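Local coordinates for protein excinuclease ABC, subunit A. (Deinococcus radiodurans, PDB 2VF7) that binds DNA, zinc and ATP as a UvrA-family ABC protein, hydrolyses ATP and probably takes part in recognising damaged DNA during repair, at residues L52-L57 / V402-E407; Y58-R63 / A80-V85; L503-V508 / A574-D579; V518-G523 / W801-G806. The protein carries 1 engineered substitution. All blocks are in the same frame, centred on the assembly; numbering follows the deposited sequence.

Interaction 1 (L52-L57 / V402-E407)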
# COMPACT_ATOMS: atom_id res chain seq x y z
N LEU A 52 -10.49 14.77 -18.10
CA LEU A 52 -11.81 14.58 -17.46
C LEU A 52 -12.06 13.16 -16.93
O LEU A 52 -12.16 12.96 -15.71
CB LEU A 52 -12.94 15.03 -18.40
CG LEU A 52 -14.37 15.15 -17.86
CD1 LEU A 52 -14.44 15.93 -16.56
CD2 LEU A 52 -15.24 15.80 -18.91
N ALA A 53 -12.12 12.16 -17.81
CA ALA A 53 -12.40 10.79 -17.37
C ALA A 53 -11.34 10.23 -16.44
O ALA A 53 -11.67 9.58 -15.45
CB ALA A 53 -12.64 9.83 -18.58
N PHE A 54 -10.07 10.47 -16.73
CA PHE A 54 -8.99 9.92 -15.91
C PHE A 54 -8.42 10.91 -14.93
O PHE A 54 -8.26 10.59 -13.76
CB PHE A 54 -7.84 9.37 -16.78
CG PHE A 54 -8.17 8.07 -17.47
CD1 PHE A 54 -8.82 8.07 -18.70
CD2 PHE A 54 -7.84 6.85 -16.89
CE1 PHE A 54 -9.13 6.87 -19.33
CE2 PHE A 54 -8.15 5.64 -17.54
CZ PHE A 54 -8.78 5.66 -18.74
N GLY A 55 -8.05 12.09 -15.43
CA GLY A 55 -7.37 13.11 -14.64
C GLY A 55 -8.21 13.66 -13.50
O GLY A 55 -7.68 14.09 -12.45
N THR A 56 -9.53 13.61 -13.69
CA THR A 56 -10.49 14.20 -12.75
C THR A 56 -11.35 13.11 -12.08
O THR A 56 -11.28 12.94 -10.87
CB THR A 56 -11.36 15.26 -13.46
OG1 THR A 56 -10.52 16.31 -13.93
CG2 THR A 56 -12.39 15.84 -12.52
N LEU A 57 -12.12 12.38 -12.88
CA LEU A 57 -13.12 11.44 -12.34
C LEU A 57 -12.48 10.23 -11.67
O LEU A 57 -12.67 10.03 -10.46
CB LEU A 57 -14.16 11.03 -13.40
CG LEU A 57 -15.29 12.03 -13.67
CD1 LEU A 57 -15.99 11.78 -14.99
CD2 LEU A 57 -16.31 11.98 -12.57
N VAL A 402 -17.07 1.94 -10.81
CA VAL A 402 -16.95 2.48 -12.17
C VAL A 402 -15.70 1.95 -12.86
O VAL A 402 -14.60 2.02 -12.32
CB VAL A 402 -16.79 4.02 -12.20
CG1 VAL A 402 -17.17 4.56 -13.61
CG2 VAL A 402 -17.62 4.69 -11.14
N TYR A 403 -15.87 1.44 -14.08
CA TYR A 403 -14.73 1.07 -14.94
C TYR A 403 -14.39 2.21 -15.87
O TYR A 403 -15.26 2.74 -16.56
CB TYR A 403 -15.05 -0.19 -15.73
CG TYR A 403 -15.05 -1.44 -14.87
CD1 TYR A 403 -16.25 -2.08 -14.52
CD2 TYR A 403 -13.86 -1.96 -14.39
CE1 TYR A 403 -16.24 -3.24 -13.73
CE2 TYR A 403 -13.84 -3.10 -13.58
CZ TYR A 403 -15.03 -3.74 -13.26
OH TYR A 403 -14.97 -4.88 -12.48
N VAL A 404 -13.12 2.59 -15.88
CA VAL A 404 -12.62 3.67 -16.74
C VAL A 404 -11.73 3.09 -17.86
O VAL A 404 -10.65 2.57 -17.62
CB VAL A 404 -11.88 4.75 -15.92
CG1 VAL A 404 -11.82 6.04 -16.70
CG2 VAL A 404 -12.57 4.98 -14.58
N LEU A 405 -12.24 3.16 -19.09
CA LEU A 405 -11.57 2.56 -20.24
C LEU A 405 -11.04 3.60 -21.24
O LEU A 405 -11.63 4.67 -21.43
CB LEU A 405 -12.50 1.54 -20.93
CG LEU A 405 -13.03 0.30 -20.17
CD1 LEU A 405 -14.51 0.43 -19.85
CD2 LEU A 405 -12.86 -0.93 -21.03
N ASP A 406 -9.91 3.28 -21.87
CA ASP A 406 -9.31 4.19 -22.86
C ASP A 406 -9.12 3.51 -24.22
O ASP A 406 -8.10 2.86 -24.46
CB ASP A 406 -7.97 4.75 -22.37
CG ASP A 406 -7.26 5.57 -23.45
OD1 ASP A 406 -6.26 5.05 -23.99
OD2 ASP A 406 -7.71 6.70 -23.77
N GLU A 407 -10.12 3.67 -25.09
CA GLU A 407 -10.16 3.05 -26.41
C GLU A 407 -9.96 1.54 -26.38
O GLU A 407 -8.89 1.04 -26.72
CB GLU A 407 -9.17 3.72 -27.36
CG GLU A 407 -9.70 5.00 -27.94
CD GLU A 407 -8.77 5.57 -28.99
OE1 GLU A 407 -8.13 6.61 -28.71
OE2 GLU A 407 -8.69 4.97 -30.10

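Interaction 2 (Y58-R63 / A80-V85)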
# COMPACT_ATOMS: atom_id res chain seq x y z
N TYR A 58 -11.72 9.45 -12.42
CA TYR A 58 -11.00 8.32 -11.85
C TYR A 58 -10.12 8.74 -10.67
O TYR A 58 -10.21 8.16 -9.58
CB TYR A 58 -10.19 7.57 -12.94
CG TYR A 58 -9.17 6.60 -12.41
CD1 TYR A 58 -9.55 5.37 -11.87
CD2 TYR A 58 -7.80 6.90 -12.46
CE1 TYR A 58 -8.61 4.47 -11.38
CE2 TYR A 58 -6.83 6.00 -11.96
CZ TYR A 58 -7.26 4.79 -11.42
OH TYR A 58 -6.33 3.89 -10.94
N ALA A 59 -9.32 9.77 -10.88
CA ALA A 59 -8.35 10.22 -9.88
C ALA A 59 -8.94 10.70 -8.54
O ALA A 59 -8.40 10.37 -7.48
CB ALA A 59 -7.44 11.28 -10.47
N GLU A 60 -10.02 11.46 -8.58
CA GLU A 60 -10.70 11.86 -7.34
C GLU A 60 -11.37 10.65 -6.65
O GLU A 60 -11.25 10.47 -5.45
CB GLU A 60 -11.70 13.00 -7.62
CG GLU A 60 -12.49 13.54 -6.41
CD GLU A 60 -11.66 14.37 -5.44
OE1 GLU A 60 -10.47 14.65 -5.74
OE2 GLU A 60 -12.19 14.73 -4.37
N ALA A 61 -12.03 9.80 -7.42
CA ALA A 61 -12.62 8.57 -6.89
C ALA A 61 -11.63 7.64 -6.18
O ALA A 61 -12.00 6.99 -5.20
CB ALA A 61 -13.35 7.82 -7.99
N GLN A 62 -10.40 7.55 -6.68
CA GLN A 62 -9.36 6.70 -6.05
C GLN A 62 -8.70 7.31 -4.84
O GLN A 62 -8.47 6.62 -3.86
CB GLN A 62 -8.28 6.28 -7.04
CG GLN A 62 -8.60 4.98 -7.75
CD GLN A 62 -7.42 4.01 -7.81
OE1 GLN A 62 -7.62 2.79 -7.94
NE2 GLN A 62 -6.18 4.54 -7.73
N ARG A 63 -8.36 8.59 -4.93
CA ARG A 63 -7.88 9.34 -3.77
C ARG A 63 -8.79 9.19 -2.54
O ARG A 63 -8.31 8.98 -1.45
CB ARG A 63 -7.76 10.82 -4.16
CG ARG A 63 -7.29 11.75 -3.06
CD ARG A 63 -7.83 13.14 -3.32
NE ARG A 63 -7.82 13.96 -2.12
CZ ARG A 63 -8.91 14.41 -1.50
NH1 ARG A 63 -10.13 14.13 -1.97
NH2 ARG A 63 -8.78 15.16 -0.41
N ALA A 80 2.12 13.73 -4.30
CA ALA A 80 1.87 13.33 -5.68
C ALA A 80 1.05 14.38 -6.44
O ALA A 80 1.42 14.77 -7.54
CB ALA A 80 1.16 11.99 -5.70
N GLY A 81 -0.06 14.81 -5.84
CA GLY A 81 -0.98 15.76 -6.45
C GLY A 81 -2.46 15.40 -6.29
O GLY A 81 -2.82 14.23 -6.17
N VAL A 82 -3.31 16.42 -6.29
CA VAL A 82 -4.76 16.25 -6.25
C VAL A 82 -5.38 16.74 -7.57
O VAL A 82 -4.81 17.63 -8.21
CB VAL A 82 -5.38 17.06 -5.09
CG1 VAL A 82 -6.51 16.30 -4.48
CG2 VAL A 82 -4.35 17.35 -4.02
N PRO A 83 -6.52 16.16 -8.00
CA PRO A 83 -7.19 16.79 -9.14
C PRO A 83 -7.68 18.20 -8.79
O PRO A 83 -8.04 18.47 -7.65
CB PRO A 83 -8.37 15.86 -9.42
CG PRO A 83 -8.01 14.57 -8.76
CD PRO A 83 -7.25 14.95 -7.55
N ASP A 84 -7.64 19.10 -9.78
CA ASP A 84 -8.12 20.46 -9.59
C ASP A 84 -9.61 20.47 -9.87
O ASP A 84 -10.04 20.47 -11.02
CB ASP A 84 -7.38 21.42 -10.50
CG ASP A 84 -7.43 22.86 -10.01
OD1 ASP A 84 -8.38 23.23 -9.28
OD2 ASP A 84 -6.51 23.64 -10.36
N VAL A 85 -10.41 20.44 -8.81
CA VAL A 85 -11.87 20.34 -8.94
C VAL A 85 -12.59 20.82 -7.65
O VAL A 85 -12.20 20.47 -6.54
CB VAL A 85 -12.30 18.90 -9.39
CG1 VAL A 85 -11.94 17.86 -8.34
CG2 VAL A 85 -13.77 18.85 -9.80
O HOH W 1 -9.44 16.99 -5.22

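Interaction 3 (L503-V508 / A574-D579)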
# COMPACT_ATOMS: atom_id res chain seq x y z
N LEU A 503 8.56 -5.11 -53.97
CA LEU A 503 9.39 -5.72 -52.93
C LEU A 503 8.83 -7.09 -52.59
O LEU A 503 7.64 -7.23 -52.29
CB LEU A 503 9.40 -4.81 -51.68
CG LEU A 503 10.54 -4.70 -50.65
CD1 LEU A 503 10.17 -5.23 -49.26
CD2 LEU A 503 11.89 -5.26 -51.15
N GLU A 504 9.67 -8.12 -52.64
CA GLU A 504 9.24 -9.50 -52.37
C GLU A 504 9.74 -9.99 -51.00
O GLU A 504 10.94 -9.95 -50.71
CB GLU A 504 9.72 -10.45 -53.48
CG GLU A 504 9.22 -10.11 -54.90
CD GLU A 504 9.69 -11.09 -55.97
OE1 GLU A 504 10.59 -11.92 -55.68
OE2 GLU A 504 9.15 -11.05 -57.11
N LEU A 505 8.79 -10.41 -50.17
CA LEU A 505 9.10 -11.07 -48.89
C LEU A 505 8.60 -12.52 -49.00
O LEU A 505 7.40 -12.80 -48.90
CB LEU A 505 8.41 -10.35 -47.73
CG LEU A 505 9.10 -10.06 -46.38
CD1 LEU A 505 8.03 -9.75 -45.36
CD2 LEU A 505 9.97 -11.18 -45.86
N ASN A 506 9.55 -13.43 -49.24
CA ASN A 506 9.27 -14.84 -49.47
C ASN A 506 9.72 -15.74 -48.31
O ASN A 506 10.70 -15.44 -47.62
CB ASN A 506 9.96 -15.30 -50.76
CG ASN A 506 9.55 -14.47 -51.98
OD1 ASN A 506 8.37 -14.41 -52.34
ND2 ASN A 506 10.53 -13.83 -52.61
N GLY A 507 8.97 -16.82 -48.10
CA GLY A 507 9.32 -17.86 -47.12
C GLY A 507 9.26 -17.39 -45.68
O GLY A 507 10.14 -17.71 -44.88
N VAL A 508 8.20 -16.64 -45.37
CA VAL A 508 8.05 -15.99 -44.08
C VAL A 508 7.54 -16.99 -43.04
O VAL A 508 6.33 -17.21 -42.93
CB VAL A 508 7.08 -14.76 -44.18
CG1 VAL A 508 7.09 -13.95 -42.89
CG2 VAL A 508 7.45 -13.87 -45.36
N ALA A 574 12.82 -15.56 -43.18
CA ALA A 574 12.33 -14.69 -44.28
C ALA A 574 13.38 -14.62 -45.39
O ALA A 574 14.55 -14.95 -45.18
CB ALA A 574 12.00 -13.30 -43.78
N ARG A 575 12.96 -14.18 -46.58
CA ARG A 575 13.87 -13.96 -47.69
C ARG A 575 13.45 -12.76 -48.53
O ARG A 575 12.29 -12.63 -48.91
CB ARG A 575 14.00 -15.21 -48.58
CG ARG A 575 15.02 -16.23 -48.08
CD ARG A 575 15.07 -17.47 -48.97
NE ARG A 575 13.76 -18.09 -49.13
CZ ARG A 575 13.07 -18.11 -50.27
NH1 ARG A 575 13.56 -17.56 -51.37
NH2 ARG A 575 11.87 -18.70 -50.31
N LEU A 576 14.42 -11.89 -48.81
CA LEU A 576 14.20 -10.67 -49.61
C LEU A 576 14.39 -10.90 -51.10
O LEU A 576 15.19 -11.75 -51.51
CB LEU A 576 15.10 -9.54 -49.12
CG LEU A 576 14.53 -8.41 -48.24
CD1 LEU A 576 14.36 -7.14 -49.05
CD2 LEU A 576 13.23 -8.79 -47.57
N GLY A 577 13.65 -10.14 -51.90
CA GLY A 577 13.71 -10.21 -53.35
C GLY A 577 13.01 -9.00 -53.95
O GLY A 577 12.65 -8.07 -53.24
N GLY A 578 12.83 -9.02 -55.27
CA GLY A 578 12.16 -7.92 -55.96
C GLY A 578 13.12 -6.81 -56.35
O GLY A 578 14.32 -7.03 -56.44
N ASP A 579 12.57 -5.62 -56.59
CA ASP A 579 13.37 -4.46 -57.02
C ASP A 579 13.97 -3.74 -55.80
O ASP A 579 13.43 -2.75 -55.30
CB ASP A 579 12.53 -3.48 -57.88
CG ASP A 579 11.73 -4.18 -58.98
OD1 ASP A 579 12.29 -4.97 -59.78
OD2 ASP A 579 10.51 -3.93 -59.07

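Interaction 4 (V518-G523 / W801-G806)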
# COMPACT_ATOMS: atom_id res chain seq x y z
N VAL A 518 4.71 -12.91 -50.11
CA VAL A 518 3.90 -11.69 -50.20
C VAL A 518 4.65 -10.57 -50.95
O VAL A 518 5.89 -10.51 -50.93
CB VAL A 518 3.45 -11.24 -48.77
CG1 VAL A 518 4.58 -10.58 -48.03
CG2 VAL A 518 2.25 -10.31 -48.83
N ARG A 519 3.90 -9.70 -51.64
CA ARG A 519 4.50 -8.59 -52.39
C ARG A 519 4.03 -7.23 -51.90
O ARG A 519 2.84 -7.01 -51.69
CB ARG A 519 4.21 -8.72 -53.89
CG ARG A 519 4.68 -10.03 -54.52
CD ARG A 519 5.45 -9.79 -55.81
NE ARG A 519 4.60 -9.38 -56.93
CZ ARG A 519 5.05 -8.99 -58.12
NH1 ARG A 519 6.36 -8.95 -58.36
NH2 ARG A 519 4.20 -8.65 -59.08
N PHE A 520 4.98 -6.30 -51.73
CA PHE A 520 4.64 -4.92 -51.37
C PHE A 520 5.09 -3.99 -52.50
O PHE A 520 6.26 -3.98 -52.84
CB PHE A 520 5.35 -4.48 -50.08
CG PHE A 520 5.09 -5.37 -48.88
CD1 PHE A 520 5.99 -6.39 -48.55
CD2 PHE A 520 3.99 -5.15 -48.04
CE1 PHE A 520 5.78 -7.21 -47.43
CE2 PHE A 520 3.78 -5.96 -46.91
CZ PHE A 520 4.67 -6.99 -46.61
N PRO A 521 4.16 -3.19 -53.06
CA PRO A 521 4.49 -2.24 -54.13
C PRO A 521 5.27 -1.04 -53.60
O PRO A 521 5.11 -0.69 -52.43
CB PRO A 521 3.11 -1.77 -54.61
CG PRO A 521 2.26 -1.88 -53.40
CD PRO A 521 2.74 -3.11 -52.69
N LEU A 522 6.10 -0.42 -54.44
CA LEU A 522 6.94 0.71 -54.00
C LEU A 522 6.49 2.05 -54.57
O LEU A 522 5.78 2.11 -55.57
CB LEU A 522 8.43 0.47 -54.30
CG LEU A 522 9.05 -0.90 -53.98
CD1 LEU A 522 10.43 -1.04 -54.61
CD2 LEU A 522 9.11 -1.17 -52.47
N GLY A 523 6.89 3.12 -53.87
CA GLY A 523 6.53 4.50 -54.22
C GLY A 523 5.06 4.78 -54.03
O GLY A 523 4.52 5.71 -54.62
N TRP A 801 -2.96 0.66 -52.34
CA TRP A 801 -2.97 -0.81 -52.38
C TRP A 801 -3.40 -1.36 -51.00
O TRP A 801 -3.35 -0.63 -50.01
CB TRP A 801 -1.58 -1.32 -52.77
CG TRP A 801 -1.53 -2.76 -53.19
CD1 TRP A 801 -1.15 -3.81 -52.41
CD2 TRP A 801 -1.87 -3.30 -54.47
NE1 TRP A 801 -1.22 -4.97 -53.12
CE2 TRP A 801 -1.65 -4.70 -54.40
CE3 TRP A 801 -2.31 -2.75 -55.69
CZ2 TRP A 801 -1.89 -5.56 -55.49
CZ3 TRP A 801 -2.54 -3.60 -56.78
CH2 TRP A 801 -2.34 -4.99 -56.66
N VAL A 802 -3.83 -2.63 -50.94
CA VAL A 802 -4.28 -3.27 -49.68
C VAL A 802 -3.91 -4.75 -49.62
O VAL A 802 -4.07 -5.48 -50.59
CB VAL A 802 -5.83 -3.12 -49.44
CG1 VAL A 802 -6.26 -3.86 -48.18
CG2 VAL A 802 -6.26 -1.65 -49.35
N LEU A 803 -3.43 -5.19 -48.45
CA LEU A 803 -3.12 -6.60 -48.18
C LEU A 803 -3.98 -7.16 -47.04
O LEU A 803 -3.75 -6.84 -45.87
CB LEU A 803 -1.63 -6.77 -47.84
CG LEU A 803 -0.59 -7.16 -48.90
CD1 LEU A 803 -0.48 -6.15 -50.02
CD2 LEU A 803 0.76 -7.31 -48.23
N ASP A 804 -4.96 -7.98 -47.39
CA ASP A 804 -5.83 -8.56 -46.38
C ASP A 804 -5.22 -9.87 -45.90
O ASP A 804 -4.99 -10.78 -46.69
CB ASP A 804 -7.24 -8.79 -46.94
CG ASP A 804 -8.26 -8.98 -45.85
OD1 ASP A 804 -8.27 -8.17 -44.92
OD2 ASP A 804 -9.07 -9.93 -45.93
N ILE A 805 -4.96 -9.96 -44.61
CA ILE A 805 -4.24 -11.08 -44.05
C ILE A 805 -5.16 -12.03 -43.31
O ILE A 805 -6.09 -11.60 -42.63
CB ILE A 805 -3.08 -10.61 -43.14
CG1 ILE A 805 -2.01 -9.88 -43.97
CG2 ILE A 805 -2.47 -11.76 -42.35
CD1 ILE A 805 -1.50 -10.63 -45.24
N GLY A 806 -4.88 -13.33 -43.51
CA GLY A 806 -5.50 -14.48 -42.82
C GLY A 806 -6.99 -14.42 -42.66
O GLY A 806 -7.52 -13.34 -42.38

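Interaction 1 (L52-L57 / V402-E407)
Ala53 O meets Val404 CG1 across the contact, at a packing distance of 3.8 Å, and has Tyr58 N, five residues on, as a probable hydrogen-bond donor. The wide spacing fits a local pi-type turn in helix 49-69, the helix that follows the Walker A P-loop. Here it lies on strand 402-406, a hydrophobic run that leads into Asp406, with Glu407 just beyond the strand, consistent with the Walker B motif of ABC ATPases. The axes of 52-57 and 402-406 approach to 9.2 Å with their directions 133° apart.

Phe54 carries most of the contact. Its CG stands anti to the carbonyl carbon (chi1 -73°), and the ring extends from there toward the strand. Val404 CG1 sits 3.7 Å from the centroid of the Phe54 ring, nearly on the ring normal, a CH-pi contact over the face. Around the rest of the ring, Leu405 O lies close to its plane, 3.9 Å from Phe54 CE1, and Asp406 CB comes to 3.8 Å from Phe54 CZ. An alanine at Phe54 would probably open a gap beside Val404 CG1 and Asp406 CB and leave this end of the strand less firmly packed on the helix. Phe54 also touches Val437 on the adjacent strand 433-437, and its side chain lies about 4 Å from that of the ADP-binding Ser50. Nearer the helix axis, Ala53 CB meets the same valine methyl, at 4.3 Å from Val404 CG1.

Interaction 2 (Y58-R63 / A80-V85)
Helix 49-69 passes an irregular loop, 80-85, with Glu60 and Pro83 nearest to each other at 6.3 Å between their CA atoms. The loop leaves helix 77-80 through Gly81, whose positive phi of 136° turns the chain before Val82 and Pro83 reach the P-loop helix. The contact is plain packing of that helix on the link between helix 77-80 and strand 87-89. Pro83 presents its ring to the helix surface. Its CG rests against two successive residues, 3.8 Å from Ala59 CB and 3.7 Å from Glu60 N.

Glu60 has CG anti to its backbone N and bends at chi2 (72°), which brings its carboxylate end round beside the proline. Glu60 OE1 is 3.7 Å from Pro83 CD and accepts a hydrogen bond of 2.6 Å from a water. The same water donates to Pro83 O at 3.2 Å. Glu60 OE2 forms a salt bridge of 3.2 Å to Arg63 NH1, one turn along, and another to Arg64 NE. Arg63 runs extended from CG to NE, with Arg63 NE 3.6 Å from Val82 CG1.

Direct contact between helix and loop is thus apolar or carbon-to-polar-atom packing, and the water supplies the hydrogen-bonded link. The two arginines would probably stabilise the negative charge of Glu60 in its buried setting and are likely to limit its rotation, with OE1 left to the water and the loop.

Interaction 3 (L503-V508 / A574-D579)
Glu504 lies across the backbone of Gly577 and Gly578, with its CB 3.6 Å from Gly577 C and its CG 3.8 Å from Gly578 CA. Extended beyond CG, the chain carries the carboxylate past Gly578 N, and Glu504 OE2 has a weak, long ion pair with Arg519 NH1. A CB at Gly577 would crowd Glu504 OE1, and one at Gly578 would clash with Glu504 N. An alanine in place of Glu504 would probably leave Gly578 without the cover of CG and the carboxylate, and Arg519 without this partner.

In the ladder beneath, Glu504 N bonds to Gly577 O at 3.0 Å from above the carbonyl plane, Asn506 N to Arg575 O at 2.9 Å in the plane of the Arg575 carbonyl; the return bonds are weak. Farther along the same sheet face, the Arg575 guanidinium lays one face over Asn506 CB.

On the face of Leu505 and Leu576 the contacts are apolar. Leu505 CD2 meets Ala574 CB at 3.6 Å, and Leu503 CD2 meets Leu576 CD1 at 3.7 Å. In this antiparallel beta subdomain, strand 502-510 runs between strands 516-521 and 575-578, with Leu503, Leu505 and Leu576 packed on P-loop helix 536-551.

Interaction 4 (V518-G523 / W801-G806)
Trp801 meets Pro521 at the start of strand 801-805, with Pro521 CG 3.9 Å from Trp801 CG. The proline CG is also 4.3 Å from the centroid of the five-membered ring, an off-centre CH-pi contact. Trp801 CG is anti to its backbone N (chi1 -165°), which places it against Pro521 CG, and the indole also packs edge-to-face with Trp502.

Two residues on, Leu803 points the same way and divides its branches. Leu803 CD2 presses on Val518 CG2 at 3.4 Å, tighter than usual for two methyl groups, and lies 3.6 Å from Phe520 CE2, Phe520 and Leu803 crossing at about a right angle. Leu803 CD1 is 3.8 Å from Arg519 O and also lies in the plane of the Trp801 indole, at its edge. Further along, Ile805 packs on Leu816 of strand 816-820, which Val518 touches too.

The strands run nearly antiparallel, 158° between their directions, but their axes are 8.5 Å apart. This is face-to-face packing of two sheets of the ABC domain: the antiparallel sheet that contains 516-521, and the mixed sheet in which 801-805 adjoins 525-529. Chemically the layer is apolar, held by methyl, proline and ring contacts rather than by directional bonds. Trp801 NE1, buried here with no polar partner in the model, probably pays a desolvation cost that the packing must offset.

From the N terminus, helix 49-69 opens interactions 1 and 2. Interaction 2 closes first, when the chain returns at 80-85 after 16 residues, and is nested inside the long loop that interaction 1 closes at 402-407. Interactions 3 and 4 both follow these two in series, but cross each other, their segments alternating: 503-508, 518-523, 574-579, 801-806. Neighbouring strands 502-510 and 516-521 join them, with a probable hydrogen bond from Leu503 N to Phe520 O, 2.8 Å. Interaction 3 adds strand 575-578 to the antiparallel sheet, and interaction 4 packs that sheet on the mixed sheet. The centres of interactions 1 and 3 lie about 45 Å apart, on opposite sides of the chain's centre.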